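Local atomic coordinates of diaminopimelate decarboxylase (Helicobacter pylori, PDB entry 2QGH), a protein that catalyses the pyridoxal-phosphate-dependent decarboxylation of meso-diaminopimelate to L-lysine, the last step of lysine biosynthesis. Residues 65-71 against 91-97; 74-78 against 97-101; 81-87 against 104-109; 285-291 against 374-378. One frame throughout, in Å; residues are numbered along the deposited sequence.

Running from the N terminus, the chain leaves barrel strand 59-64 and opens contacts 1, 2 and 3 in turn, at 65-71, on helix 71-79 and at strand 83-86, before closing them in the same order on helix 89-97, the loop after it and strand 105-107. The three therefore cross rather than nest, and together they build adjoining beta-alpha units of the parallel barrel. Contacts 1 and 2 share Lys97 and reach the second subunit; contact 3 joins neighbouring barrel strands beneath the cofactor ring. Contact 4 follows in series, closing a loop of 82 residues, 30 of them in strands, that brings 374-378 back from the mixed sheet to the cofactor and to the loop of contact 1.

Contact 1 of 4, residues 65-71 against 91-97; sequences LKANSNL and EIQRALK
At the cofactor end of the eight-stranded barrel, the loop after strand 59-64 packs on helix 89-97, with the side chains of Leu65 and Glu91 running antiparallel alongside each other. Leu65 CD2 reaches Glu91 O at 3.1 Å and also touches Ala95 CB at 4.0 Å. The Glu91 chain, extended beyond CG, brings its carboxylate to the loop, where two waters carry the polar contact. One joins Glu91 OE1 to Lys66 N and NZ; the other links Glu91 OE2 (2.8 Å) to Ser69 OG (2.7 Å). Glu91 OE1 also takes the backbone N-H of Val87, and Lys66 NZ forms a salt bridge with Asp85. The lysine chain folds back at its last two torsions, chi3 63° and chi4 62°, which turns NZ toward the water. Ser69 CB lies over one face of the Arg94 guanidinium and 3.5 Å from Arg94 CD, while Leu71 CD1 approaches Arg94 NH1 obliquely at 3.2 Å. Arg94 makes its salt bridge with Glu418 of the second subunit. A lysine just beyond the first barrel strand, beside the cofactor, is characteristic of the fold-type III pyridoxal-phosphate enzymes.

Contact 2 of 4, residues 74-78 against 97-101; sequences LSLLA and KAGIK
Ala78 of helix 71-79 and Ile100 meet where the chain leaves helix 89-97 through a Schellman motif, within the alpha/beta barrel. From Ile100 CB the side chain forks. CG1, placed beside the backbone N by chi1 of -72°, packs on Ala78 CB at 3.8 Å; CD1 at the tip runs on to within 4.2 Å of Leu74 O and also touches Ala84 on the barrel strand below. The other branch, CG2, turns to Ser82 O and the side chain of Ile105, wedging Ile100 between helix and sheet. Two residues earlier, Ala98 CB presses on Leu74 CB at 3.5 Å, a close contact for two carbons, and Ala98 O receives a CA-H...O contact from Ser75 CA at 3.4 Å. Gly99, at positive phi (106°), makes the turn out of the helix. A water donates to both carbonyls, bridging Ala78 O (3.0 Å) and Gly99 O (2.7 Å).

Contact 3 of 4, residues 81-87 against 104-109; sequences ESGADCV and RIVFSG. With PLP (pyridoxal-5'-phosphate), chain B.
Asp85 and Val106 lie roughly perpendicular beneath the cofactor, with Asp85 OD1 3.9 Å from Val106 CG2. Asp85 CG stands opposite the backbone N (chi1 161°); OD2 lies above the cofactor ring plane, 3.2 Å from N1, and takes a salt bridge from Lys66 NZ. A water donates to Asp85 OD1 and accepts from Ser108 OG, which is also hydrogen-bonded to Asn129 ND2. What sets these groups in place is the parallel pairing of strands 83-86 and 105-107, the outcome of a beta-alpha-beta crossover through helix 89-97 in the eight-stranded barrel. Four backbone bonds run along it, from Ala84 N to Arg104 O through to Ser108 N with Cys86 O; that of Cys86 N to Val106 O (2.8 Å) is nearly straight at 175°. On the face away from Asp85, Cys86 SG rests on Ile105 CG2 at 4.1 Å, and Phe107 turns its ring edge to the backbone of Cys86 and Val87, CE1 lying 3.3 Å from Val87 C. Farther out, Glu81 O sits 3.4 Å above the plane of the Arg104 guanidinium, whose NH2 makes a long salt bridge of 3.6 Å with Glu81 OE2; a water joins Arg104 NH1 to Ser82 O.

Contact 4 of 4, residues 285-291 against 374-378; sequences VAESGEL and KVGAY. With LYS (lysine), chain C; PLP (pyridoxal-5'-phosphate), chain B.
The type I turn from Ala286 to Gly289 lies against 374-378, Ala286 O taking both the turn's own Gly289 N and, on a lone pair in the carbonyl plane, Gly376 N at 3.0 Å, while Val375 N binds Gly289 O from above its carbonyl plane. Gly289 and Gly376 let the two backbones come within 3.8 Å, CA to CA. Val285 CG2 packs on Ala377 CB at 3.7 Å, and Val375 CG2 reaches Leu291 N at 3.2 Å. Beyond the contact, the bound lysine lays its CB 3.5 Å over the centre of the Tyr378 ring; its NZ, 1.3 Å from cofactor C4A, is consistent with a Schiff base. Tyr378 OH donates to phosphate oxygen O1P (2.7 Å), which lies in the plane of the ring. Strand 289-299 continues from the turn between strands 35-39 and 369-372, Ser288 rests on helix 40-52, and Gly376 O receives Asn68 ND2 from the loop after strand 59-64.

Contact 1 of 4, residues 65-71 against 91-97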
loop_
_atom_site.group_PDB
_atom_site.type_symbol
_atom_site.label_atom_id
_atom_site.label_comp_id
_atom_site.label_asym_id
_atom_site.label_seq_id
_atom_site.Cartn_x
_atom_site.Cartn_y
_atom_site.Cartn_z
ATOM N N LEU A 65 -9.280 12.373 -8.926
ATOM C CA LEU A 65 -8.160 11.594 -9.461
ATOM C C LEU A 65 -7.659 10.469 -8.564
ATOM O O LEU A 65 -7.263 9.411 -9.051
ATOM C CB LEU A 65 -6.996 12.523 -9.837
ATOM C CG LEU A 65 -7.076 13.193 -11.220
ATOM C CD1 LEU A 65 -8.367 13.987 -11.344
ATOM C CD2 LEU A 65 -5.864 14.100 -11.436
ATOM N N LYS A 66 -7.677 10.699 -7.259
ATOM C CA LYS A 66 -7.248 9.686 -6.307
ATOM C C LYS A 66 -7.859 8.323 -6.641
ATOM O O LYS A 66 -7.250 7.291 -6.379
ATOM C CB LYS A 66 -7.657 10.103 -4.898
ATOM C CG LYS A 66 -9.153 10.348 -4.745
ATOM C CD LYS A 66 -9.484 10.894 -3.374
ATOM C CE LYS A 66 -8.831 12.257 -3.163
ATOM N NZ LYS A 66 -9.330 13.266 -4.139
ATOM N N ALA A 67 -9.059 8.308 -7.220
ATOM C CA ALA A 67 -9.700 7.038 -7.574
ATOM C C ALA A 67 -8.858 6.301 -8.613
ATOM O O ALA A 67 -8.543 5.119 -8.455
ATOM C CB ALA A 67 -11.103 7.279 -8.116
ATOM N N ASN A 68 -8.499 7.017 -9.677
ATOM C CA ASN A 68 -7.683 6.476 -10.755
ATOM C C ASN A 68 -7.203 7.659 -11.585
ATOM O O ASN A 68 -8.009 8.374 -12.172
ATOM C CB ASN A 68 -8.495 5.523 -11.635
ATOM C CG ASN A 68 -7.610 4.628 -12.481
ATOM O OD1 ASN A 68 -6.648 5.091 -13.079
ATOM N ND2 ASN A 68 -7.933 3.344 -12.532
ATOM N N SER A 69 -5.890 7.857 -11.624
ATOM C CA SER A 69 -5.285 8.976 -12.337
ATOM C C SER A 69 -4.609 8.618 -13.653
ATOM O O SER A 69 -3.846 9.431 -14.187
ATOM C CB SER A 69 -4.244 9.659 -11.447
ATOM O OG SER A 69 -4.842 10.176 -10.280
ATOM N N ASN A 70 -4.867 7.422 -14.177
ATOM C CA ASN A 70 -4.239 7.036 -15.433
ATOM C C ASN A 70 -4.474 8.115 -16.507
ATOM O O ASN A 70 -5.602 8.570 -16.734
ATOM C CB ASN A 70 -4.748 5.661 -15.885
ATOM C CG ASN A 70 -4.185 5.242 -17.235
ATOM O OD1 ASN A 70 -4.706 5.629 -18.285
ATOM N ND2 ASN A 70 -3.112 4.459 -17.213
ATOM N N LEU A 71 -3.377 8.539 -17.131
ATOM C CA LEU A 71 -3.387 9.565 -18.165
ATOM C C LEU A 71 -4.441 9.374 -19.245
ATOM O O LEU A 71 -5.085 10.329 -19.658
ATOM C CB LEU A 71 -2.006 9.642 -18.815
ATOM C CG LEU A 71 -1.052 10.743 -18.351
ATOM C CD1 LEU A 71 -1.181 10.964 -16.859
ATOM C CD2 LEU A 71 0.364 10.360 -18.729
ATOM N N GLU A 91 -1.223 15.388 -8.957
ATOM C CA GLU A 91 -2.511 15.151 -9.598
ATOM C C GLU A 91 -2.915 16.328 -10.490
ATOM O O GLU A 91 -3.544 16.142 -11.532
ATOM C CB GLU A 91 -3.607 14.891 -8.550
ATOM C CG GLU A 91 -3.415 13.628 -7.743
ATOM C CD GLU A 91 -4.637 13.270 -6.903
ATOM O OE1 GLU A 91 -5.450 14.174 -6.625
ATOM O OE2 GLU A 91 -4.779 12.092 -6.509
ATOM N N ILE A 92 -2.568 17.541 -10.074
ATOM C CA ILE A 92 -2.889 18.712 -10.863
ATOM C C ILE A 92 -2.114 18.624 -12.180
ATOM O O ILE A 92 -2.668 18.876 -13.261
ATOM C CB ILE A 92 -2.512 20.016 -10.116
ATOM C CG1 ILE A 92 -3.341 20.137 -8.836
ATOM C CG2 ILE A 92 -2.740 21.226 -11.013
ATOM C CD1 ILE A 92 -3.117 21.427 -8.079
ATOM N N GLN A 93 -0.838 18.250 -12.093
ATOM C CA GLN A 93 -0.023 18.133 -13.292
ATOM C C GLN A 93 -0.564 17.060 -14.218
ATOM O O GLN A 93 -0.595 17.257 -15.429
ATOM C CB GLN A 93 1.447 17.856 -12.940
ATOM C CG GLN A 93 2.116 19.018 -12.199
ATOM C CD GLN A 93 3.640 18.951 -12.218
ATOM O OE1 GLN A 93 4.321 19.814 -11.643
ATOM N NE2 GLN A 93 4.184 17.939 -12.893
ATOM N N ARG A 94 -0.989 15.927 -13.659
ATOM C CA ARG A 94 -1.558 14.846 -14.474
ATOM C C ARG A 94 -2.780 15.361 -15.235
ATOM O O ARG A 94 -2.879 15.203 -16.451
ATOM C CB ARG A 94 -2.015 13.677 -13.604
ATOM C CG ARG A 94 -0.919 12.779 -13.048
ATOM C CD ARG A 94 -1.556 11.720 -12.163
ATOM N NE ARG A 94 -0.699 10.561 -11.924
ATOM C CZ ARG A 94 -0.490 9.583 -12.799
ATOM N NH1 ARG A 94 -1.078 9.615 -13.981
ATOM N NH2 ARG A 94 0.309 8.569 -12.488
ATOM N N ALA A 95 -3.706 15.967 -14.493
ATOM C CA ALA A 95 -4.938 16.504 -15.052
ATOM C C ALA A 95 -4.690 17.466 -16.205
ATOM O O ALA A 95 -5.308 17.341 -17.267
ATOM C CB ALA A 95 -5.748 17.202 -13.962
ATOM N N LEU A 96 -3.794 18.426 -15.991
ATOM C CA LEU A 96 -3.466 19.414 -17.017
ATOM C C LEU A 96 -2.852 18.753 -18.238
ATOM O O LEU A 96 -3.144 19.123 -19.370
ATOM C CB LEU A 96 -2.491 20.457 -16.464
ATOM C CG LEU A 96 -3.066 21.467 -15.466
ATOM C CD1 LEU A 96 -1.950 22.349 -14.925
ATOM C CD2 LEU A 96 -4.132 22.302 -16.144
ATOM N N LYS A 97 -1.999 17.771 -17.995
ATOM C CA LYS A 97 -1.319 17.045 -19.059
ATOM C C LYS A 97 -2.304 16.192 -19.859
ATOM O O LYS A 97 -2.068 15.901 -21.026
ATOM C CB LYS A 97 -0.224 16.159 -18.448
ATOM C CG LYS A 97 0.672 15.436 -19.449
ATOM C CD LYS A 97 1.714 14.583 -18.713
ATOM C CE LYS A 97 2.601 13.801 -19.674
ATOM N NZ LYS A 97 3.535 14.681 -20.440
HETATM O O HOH W 1 -7.817 13.556 -6.146
HETATM O O HOH W 2 -3.436 10.167 -7.943
#

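Contact 2 of 4, residues 74-78 against 97-101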
loop_
_atom_site.group_PDB
_atom_site.type_symbol
_atom_site.label_atom_id
_atom_site.label_comp_id
_atom_site.label_asym_id
_atom_site.label_seq_id
_atom_site.Cartn_x
_atom_site.Cartn_y
_atom_site.Cartn_z
ATOM N N LEU A 74 -7.989 9.986 -17.823
ATOM C CA LEU A 74 -8.168 11.407 -17.557
ATOM C C LEU A 74 -8.403 12.142 -18.881
ATOM O O LEU A 74 -9.164 13.110 -18.946
ATOM C CB LEU A 74 -6.939 11.996 -16.850
ATOM C CG LEU A 74 -6.642 11.566 -15.404
ATOM C CD1 LEU A 74 -5.406 12.285 -14.907
ATOM C CD2 LEU A 74 -7.815 11.891 -14.508
ATOM N N SER A 75 -7.748 11.673 -19.938
ATOM C CA SER A 75 -7.896 12.286 -21.252
ATOM C C SER A 75 -9.310 12.051 -21.782
ATOM O O SER A 75 -9.915 12.929 -22.391
ATOM C CB SER A 75 -6.876 11.695 -22.221
ATOM O OG SER A 75 -6.907 12.379 -23.459
ATOM N N LEU A 76 -9.826 10.849 -21.561
ATOM C CA LEU A 76 -11.175 10.518 -21.984
ATOM C C LEU A 76 -12.141 11.448 -21.251
ATOM O O LEU A 76 -13.076 11.994 -21.841
ATOM C CB LEU A 76 -11.496 9.060 -21.646
ATOM C CG LEU A 76 -12.990 8.715 -21.586
ATOM C CD1 LEU A 76 -13.653 8.999 -22.938
ATOM C CD2 LEU A 76 -13.165 7.260 -21.205
ATOM N N LEU A 77 -11.915 11.642 -19.958
ATOM C CA LEU A 77 -12.795 12.512 -19.196
ATOM C C LEU A 77 -12.670 13.952 -19.659
ATOM O O LEU A 77 -13.647 14.691 -19.663
ATOM C CB LEU A 77 -12.488 12.395 -17.709
ATOM C CG LEU A 77 -12.933 11.061 -17.099
ATOM C CD1 LEU A 77 -12.256 10.848 -15.753
ATOM C CD2 LEU A 77 -14.451 11.047 -16.957
ATOM N N ALA A 78 -11.471 14.347 -20.074
ATOM C CA ALA A 78 -11.247 15.710 -20.537
ATOM C C ALA A 78 -12.026 16.007 -21.818
ATOM O O ALA A 78 -12.537 17.111 -22.003
ATOM C CB ALA A 78 -9.764 15.941 -20.770
ATOM N N LYS A 97 -1.999 17.771 -17.995
ATOM C CA LYS A 97 -1.319 17.045 -19.059
ATOM C C LYS A 97 -2.304 16.192 -19.859
ATOM O O LYS A 97 -2.068 15.901 -21.026
ATOM C CB LYS A 97 -0.224 16.159 -18.448
ATOM C CG LYS A 97 0.672 15.436 -19.449
ATOM C CD LYS A 97 1.714 14.583 -18.713
ATOM C CE LYS A 97 2.601 13.801 -19.674
ATOM N NZ LYS A 97 3.535 14.681 -20.440
ATOM N N ALA A 98 -3.408 15.794 -19.236
ATOM C CA ALA A 98 -4.396 14.972 -19.922
ATOM C C ALA A 98 -5.404 15.818 -20.680
ATOM O O ALA A 98 -6.247 15.281 -21.392
ATOM C CB ALA A 98 -5.110 14.067 -18.940
ATOM N N GLY A 99 -5.330 17.137 -20.514
ATOM C CA GLY A 99 -6.236 18.019 -21.230
ATOM C C GLY A 99 -7.365 18.659 -20.441
ATOM O O GLY A 99 -8.244 19.307 -21.020
ATOM N N ILE A 100 -7.364 18.483 -19.126
ATOM C CA ILE A 100 -8.412 19.071 -18.311
ATOM C C ILE A 100 -8.129 20.562 -18.179
ATOM O O ILE A 100 -6.985 20.965 -18.001
ATOM C CB ILE A 100 -8.487 18.361 -16.939
ATOM C CG1 ILE A 100 -9.085 16.962 -17.149
ATOM C CG2 ILE A 100 -9.334 19.163 -15.954
ATOM C CD1 ILE A 100 -9.080 16.089 -15.941
ATOM N N LYS A 101 -9.165 21.387 -18.319
ATOM C CA LYS A 101 -8.981 22.834 -18.229
ATOM C C LYS A 101 -8.631 23.251 -16.811
ATOM O O LYS A 101 -9.240 22.788 -15.843
ATOM C CB LYS A 101 -10.248 23.585 -18.666
ATOM C CG LYS A 101 -10.732 23.272 -20.066
ATOM C CD LYS A 101 -9.706 23.623 -21.132
ATOM C CE LYS A 101 -10.285 23.368 -22.522
ATOM N NZ LYS A 101 -9.333 23.694 -23.624
HETATM O O HOH W 3 -10.969 19.514 -21.112
#

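Contact 3 of 4, residues 81-87 against 104-109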
loop_
_atom_site.group_PDB
_atom_site.type_symbol
_atom_site.label_atom_id
_atom_site.label_comp_id
_atom_site.label_asym_id
_atom_site.label_seq_id
_atom_site.Cartn_x
_atom_site.Cartn_y
_atom_site.Cartn_z
ATOM N N GLU A 81 -15.190 17.235 -21.329
ATOM C CA GLU A 81 -15.118 18.503 -20.610
ATOM C C GLU A 81 -15.251 18.341 -19.112
ATOM O O GLU A 81 -15.857 19.166 -18.434
ATOM C CB GLU A 81 -16.186 19.476 -21.114
ATOM C CG GLU A 81 -15.972 19.953 -22.537
ATOM C CD GLU A 81 -16.758 21.213 -22.826
ATOM O OE1 GLU A 81 -17.992 21.201 -22.604
ATOM O OE2 GLU A 81 -16.142 22.212 -23.268
ATOM N N SER A 82 -14.665 17.272 -18.596
ATOM C CA SER A 82 -14.714 16.999 -17.174
ATOM C C SER A 82 -13.778 17.905 -16.391
ATOM O O SER A 82 -12.849 18.488 -16.946
ATOM C CB SER A 82 -14.334 15.549 -16.901
ATOM O OG SER A 82 -14.219 15.330 -15.511
ATOM N N GLY A 83 -14.046 18.014 -15.096
ATOM C CA GLY A 83 -13.214 18.812 -14.223
ATOM C C GLY A 83 -12.326 17.843 -13.476
ATOM O O GLY A 83 -12.309 16.658 -13.796
ATOM N N ALA A 84 -11.593 18.327 -12.483
ATOM C CA ALA A 84 -10.716 17.448 -11.716
ATOM C C ALA A 84 -10.571 17.866 -10.262
ATOM O O ALA A 84 -10.320 19.028 -9.965
ATOM C CB ALA A 84 -9.338 17.387 -12.372
ATOM N N ASP A 85 -10.761 16.917 -9.355
ATOM C CA ASP A 85 -10.586 17.186 -7.929
ATOM C C ASP A 85 -9.221 16.587 -7.616
ATOM O O ASP A 85 -9.036 15.373 -7.681
ATOM C CB ASP A 85 -11.675 16.503 -7.105
ATOM C CG ASP A 85 -11.299 16.370 -5.641
ATOM O OD1 ASP A 85 -10.841 17.369 -5.041
ATOM O OD2 ASP A 85 -11.471 15.260 -5.086
ATOM N N CYS A 86 -8.265 17.458 -7.310
ATOM C CA CYS A 86 -6.896 17.044 -7.031
ATOM C C CYS A 86 -6.506 17.232 -5.574
ATOM O O CYS A 86 -7.068 18.084 -4.877
ATOM C CB CYS A 86 -5.949 17.831 -7.934
ATOM S SG CYS A 86 -6.344 17.639 -9.698
ATOM N N VAL A 87 -5.544 16.438 -5.109
ATOM C CA VAL A 87 -5.095 16.544 -3.725
ATOM C C VAL A 87 -3.580 16.719 -3.642
ATOM O O VAL A 87 -2.998 16.684 -2.558
ATOM C CB VAL A 87 -5.557 15.300 -2.889
ATOM C CG1 VAL A 87 -4.779 14.032 -3.316
ATOM C CG2 VAL A 87 -5.397 15.581 -1.406
ATOM N N ARG A 104 -11.246 24.163 -14.264
ATOM C CA ARG A 104 -12.156 23.108 -13.834
ATOM C C ARG A 104 -11.425 22.225 -12.820
ATOM O O ARG A 104 -11.879 21.129 -12.487
ATOM C CB ARG A 104 -12.616 22.241 -15.015
ATOM C CG ARG A 104 -13.433 22.967 -16.068
ATOM C CD ARG A 104 -14.406 22.028 -16.764
ATOM N NE ARG A 104 -15.131 22.722 -17.827
ATOM C CZ ARG A 104 -14.755 22.763 -19.103
ATOM N NH1 ARG A 104 -13.656 22.136 -19.506
ATOM N NH2 ARG A 104 -15.470 23.452 -19.977
ATOM N N ILE A 105 -10.285 22.712 -12.339
ATOM C CA ILE A 105 -9.468 21.985 -11.372
ATOM C C ILE A 105 -9.597 22.559 -9.969
ATOM O O ILE A 105 -9.373 23.747 -9.750
ATOM C CB ILE A 105 -7.966 22.019 -11.776
ATOM C CG1 ILE A 105 -7.743 21.142 -13.011
ATOM C CG2 ILE A 105 -7.076 21.529 -10.616
ATOM C CD1 ILE A 105 -6.333 21.224 -13.564
ATOM N N VAL A 106 -9.961 21.710 -9.018
ATOM C CA VAL A 106 -10.079 22.145 -7.636
ATOM C C VAL A 106 -9.034 21.373 -6.830
ATOM O O VAL A 106 -8.816 20.183 -7.049
ATOM C CB VAL A 106 -11.509 21.913 -7.090
ATOM C CG1 VAL A 106 -12.487 22.775 -7.859
ATOM C CG2 VAL A 106 -11.898 20.455 -7.212
ATOM N N PHE A 107 -8.386 22.068 -5.901
ATOM C CA PHE A 107 -7.306 21.496 -5.098
ATOM C C PHE A 107 -7.648 21.404 -3.612
ATOM O O PHE A 107 -7.730 22.416 -2.920
ATOM C CB PHE A 107 -6.061 22.367 -5.320
ATOM C CG PHE A 107 -4.793 21.834 -4.716
ATOM C CD1 PHE A 107 -4.723 20.553 -4.167
ATOM C CD2 PHE A 107 -3.646 22.624 -4.725
ATOM C CE1 PHE A 107 -3.529 20.067 -3.638
ATOM C CE2 PHE A 107 -2.443 22.150 -4.199
ATOM C CZ PHE A 107 -2.387 20.861 -3.652
ATOM N N SER A 108 -7.861 20.179 -3.138
ATOM C CA SER A 108 -8.158 19.919 -1.730
ATOM C C SER A 108 -6.881 19.417 -1.070
ATOM O O SER A 108 -5.862 19.251 -1.734
ATOM C CB SER A 108 -9.250 18.855 -1.593
ATOM O OG SER A 108 -10.547 19.428 -1.697
ATOM N N GLY A 109 -6.932 19.175 0.233
ATOM C CA GLY A 109 -5.752 18.684 0.914
ATOM C C GLY A 109 -5.452 19.388 2.220
ATOM O O GLY A 109 -5.335 20.620 2.280
HETATM N N1 PLP B . -13.592 14.624 -2.820
HETATM C C2 PLP B . -12.798 14.604 -1.655
HETATM C C2A PLP B . -12.397 15.866 -0.996
HETATM C C3 PLP B . -12.366 13.316 -1.144
HETATM O O3 PLP B . -11.572 13.237 -0.016
HETATM C C4 PLP B . -12.741 12.136 -1.785
HETATM C C4A PLP B . -12.468 10.888 -1.021
HETATM C C5 PLP B . -13.520 12.166 -2.950
HETATM C C6 PLP B . -13.979 13.439 -3.462
HETATM C C5A PLP B . -13.780 11.037 -3.852
HETATM O O4P PLP B . -14.831 10.262 -3.322
HETATM P P PLP B . -15.300 9.046 -3.990
HETATM O O1P PLP B . -14.277 8.149 -4.753
HETATM O O2P PLP B . -16.407 9.593 -4.996
HETATM O O3P PLP B . -15.924 8.154 -2.849
HETATM O O HOH W 4 -11.572 20.201 -18.512
HETATM O O HOH W 5 -11.758 19.667 -3.879
#

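Contact 4 of 4, residues 285-291 against 374-378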
loop_
_atom_site.group_PDB
_atom_site.type_symbol
_atom_site.label_atom_id
_atom_site.label_comp_id
_atom_site.label_asym_id
_atom_site.label_seq_id
_atom_site.Cartn_x
_atom_site.Cartn_y
_atom_site.Cartn_z
ATOM N N VAL A 285 -15.215 5.388 -11.959
ATOM C CA VAL A 285 -14.323 4.371 -12.502
ATOM C C VAL A 285 -14.362 2.958 -11.935
ATOM O O VAL A 285 -13.898 2.027 -12.590
ATOM C CB VAL A 285 -12.844 4.842 -12.420
ATOM C CG1 VAL A 285 -12.632 6.054 -13.286
ATOM C CG2 VAL A 285 -12.478 5.161 -10.974
ATOM N N ALA A 286 -14.890 2.782 -10.732
ATOM C CA ALA A 286 -14.918 1.453 -10.135
ATOM C C ALA A 286 -15.266 0.321 -11.115
ATOM O O ALA A 286 -14.399 -0.474 -11.492
ATOM C CB ALA A 286 -15.877 1.431 -8.955
ATOM N N GLU A 287 -16.526 0.265 -11.535
ATOM C CA GLU A 287 -17.007 -0.785 -12.422
ATOM C C GLU A 287 -16.238 -1.021 -13.726
ATOM O O GLU A 287 -16.096 -2.170 -14.155
ATOM C CB GLU A 287 -18.496 -0.555 -12.732
ATOM C CG GLU A 287 -19.069 -1.511 -13.785
ATOM C CD GLU A 287 -20.559 -1.289 -14.071
ATOM O OE1 GLU A 287 -20.967 -0.120 -14.258
ATOM O OE2 GLU A 287 -21.316 -2.289 -14.124
ATOM N N SER A 288 -15.733 0.040 -14.350
ATOM C CA SER A 288 -15.019 -0.095 -15.624
ATOM C C SER A 288 -13.705 -0.863 -15.559
ATOM O O SER A 288 -13.187 -1.306 -16.584
ATOM C CB SER A 288 -14.730 1.287 -16.226
ATOM O OG SER A 288 -13.551 1.859 -15.679
ATOM N N GLY A 289 -13.159 -1.009 -14.361
ATOM C CA GLY A 289 -11.891 -1.698 -14.223
ATOM C C GLY A 289 -11.955 -3.068 -13.588
ATOM O O GLY A 289 -12.685 -3.297 -12.624
ATOM N N GLU A 290 -11.182 -3.990 -14.148
ATOM C CA GLU A 290 -11.125 -5.340 -13.628
ATOM C C GLU A 290 -9.703 -5.874 -13.591
ATOM O O GLU A 290 -8.882 -5.560 -14.453
ATOM C CB GLU A 290 -12.033 -6.252 -14.448
ATOM C CG GLU A 290 -13.492 -5.971 -14.150
ATOM C CD GLU A 290 -14.441 -6.952 -14.791
ATOM O OE1 GLU A 290 -15.602 -7.033 -14.325
ATOM O OE2 GLU A 290 -14.033 -7.631 -15.759
ATOM N N LEU A 291 -9.418 -6.658 -12.560
ATOM C CA LEU A 291 -8.103 -7.247 -12.376
ATOM C C LEU A 291 -8.089 -8.696 -12.877
ATOM O O LEU A 291 -8.583 -9.612 -12.211
ATOM C CB LEU A 291 -7.711 -7.183 -10.895
ATOM C CG LEU A 291 -6.343 -7.709 -10.459
ATOM C CD1 LEU A 291 -5.254 -7.271 -11.431
ATOM C CD2 LEU A 291 -6.059 -7.202 -9.057
ATOM N N LYS A 374 -14.923 -4.665 -10.274
ATOM C CA LYS A 374 -15.012 -3.301 -9.749
ATOM C C LYS A 374 -13.760 -2.815 -9.030
ATOM O O LYS A 374 -13.844 -2.248 -7.934
ATOM C CB LYS A 374 -16.213 -3.182 -8.801
ATOM C CG LYS A 374 -17.522 -3.662 -9.390
ATOM C CD LYS A 374 -18.672 -3.422 -8.433
ATOM C CE LYS A 374 -19.952 -4.083 -8.938
ATOM N NZ LYS A 374 -20.298 -3.603 -10.294
ATOM N N VAL A 375 -12.609 -3.025 -9.662
ATOM C CA VAL A 375 -11.320 -2.626 -9.108
ATOM C C VAL A 375 -10.751 -1.405 -9.828
ATOM O O VAL A 375 -9.547 -1.140 -9.751
ATOM C CB VAL A 375 -10.290 -3.766 -9.220
ATOM C CG1 VAL A 375 -10.779 -4.980 -8.475
ATOM C CG2 VAL A 375 -10.047 -4.098 -10.683
ATOM N N GLY A 376 -11.617 -0.669 -10.525
ATOM C CA GLY A 376 -11.181 0.513 -11.251
ATOM C C GLY A 376 -10.911 1.718 -10.365
ATOM O O GLY A 376 -10.266 2.681 -10.778
ATOM N N ALA A 377 -11.394 1.669 -9.130
ATOM C CA ALA A 377 -11.188 2.778 -8.211
ATOM C C ALA A 377 -10.353 2.323 -7.036
ATOM O O ALA A 377 -10.612 1.271 -6.454
ATOM C CB ALA A 377 -12.519 3.303 -7.720
ATOM N N TYR A 378 -9.346 3.119 -6.692
ATOM C CA TYR A 378 -8.470 2.808 -5.573
ATOM C C TYR A 378 -7.892 1.420 -5.732
ATOM O O TYR A 378 -7.633 0.716 -4.757
ATOM C CB TYR A 378 -9.243 2.935 -4.259
ATOM C CG TYR A 378 -9.903 4.291 -4.131
ATOM C CD1 TYR A 378 -9.136 5.450 -4.004
ATOM C CD2 TYR A 378 -11.291 4.425 -4.206
ATOM C CE1 TYR A 378 -9.735 6.716 -3.962
ATOM C CE2 TYR A 378 -11.903 5.684 -4.162
ATOM C CZ TYR A 378 -11.120 6.824 -4.043
ATOM O OH TYR A 378 -11.708 8.069 -4.016
HETATM N N LYS C . -8.918 4.575 -0.696
HETATM C CA LYS C . -10.310 4.360 -0.190
HETATM C C LYS C . -10.890 3.065 -0.760
HETATM O O LYS C . -10.096 2.285 -1.325
HETATM C CB LYS C . -11.196 5.559 -0.572
HETATM C CG LYS C . -10.779 6.854 0.111
HETATM C CD LYS C . -11.403 8.081 -0.528
HETATM C CE LYS C . -10.958 9.337 0.218
HETATM N NZ LYS C . -11.372 10.631 -0.424
HETATM O OXT LYS C . -12.115 2.842 -0.639
HETATM N N1 PLP B . -13.592 14.624 -2.820
HETATM C C2 PLP B . -12.798 14.604 -1.655
HETATM C C2A PLP B . -12.397 15.866 -0.996
HETATM C C3 PLP B . -12.366 13.316 -1.144
HETATM O O3 PLP B . -11.572 13.237 -0.016
HETATM C C4 PLP B . -12.741 12.136 -1.785
HETATM C C4A PLP B . -12.468 10.888 -1.021
HETATM C C5 PLP B . -13.520 12.166 -2.950
HETATM C C6 PLP B . -13.979 13.439 -3.462
HETATM C C5A PLP B . -13.780 11.037 -3.852
HETATM O O4P PLP B . -14.831 10.262 -3.322
HETATM P P PLP B . -15.300 9.046 -3.990
HETATM O O1P PLP B . -14.277 8.149 -4.753
HETATM O O2P PLP B . -16.407 9.593 -4.996
HETATM O O3P PLP B . -15.924 8.154 -2.849
HETATM O O HOH W 6 -16.230 -4.433 -13.100
#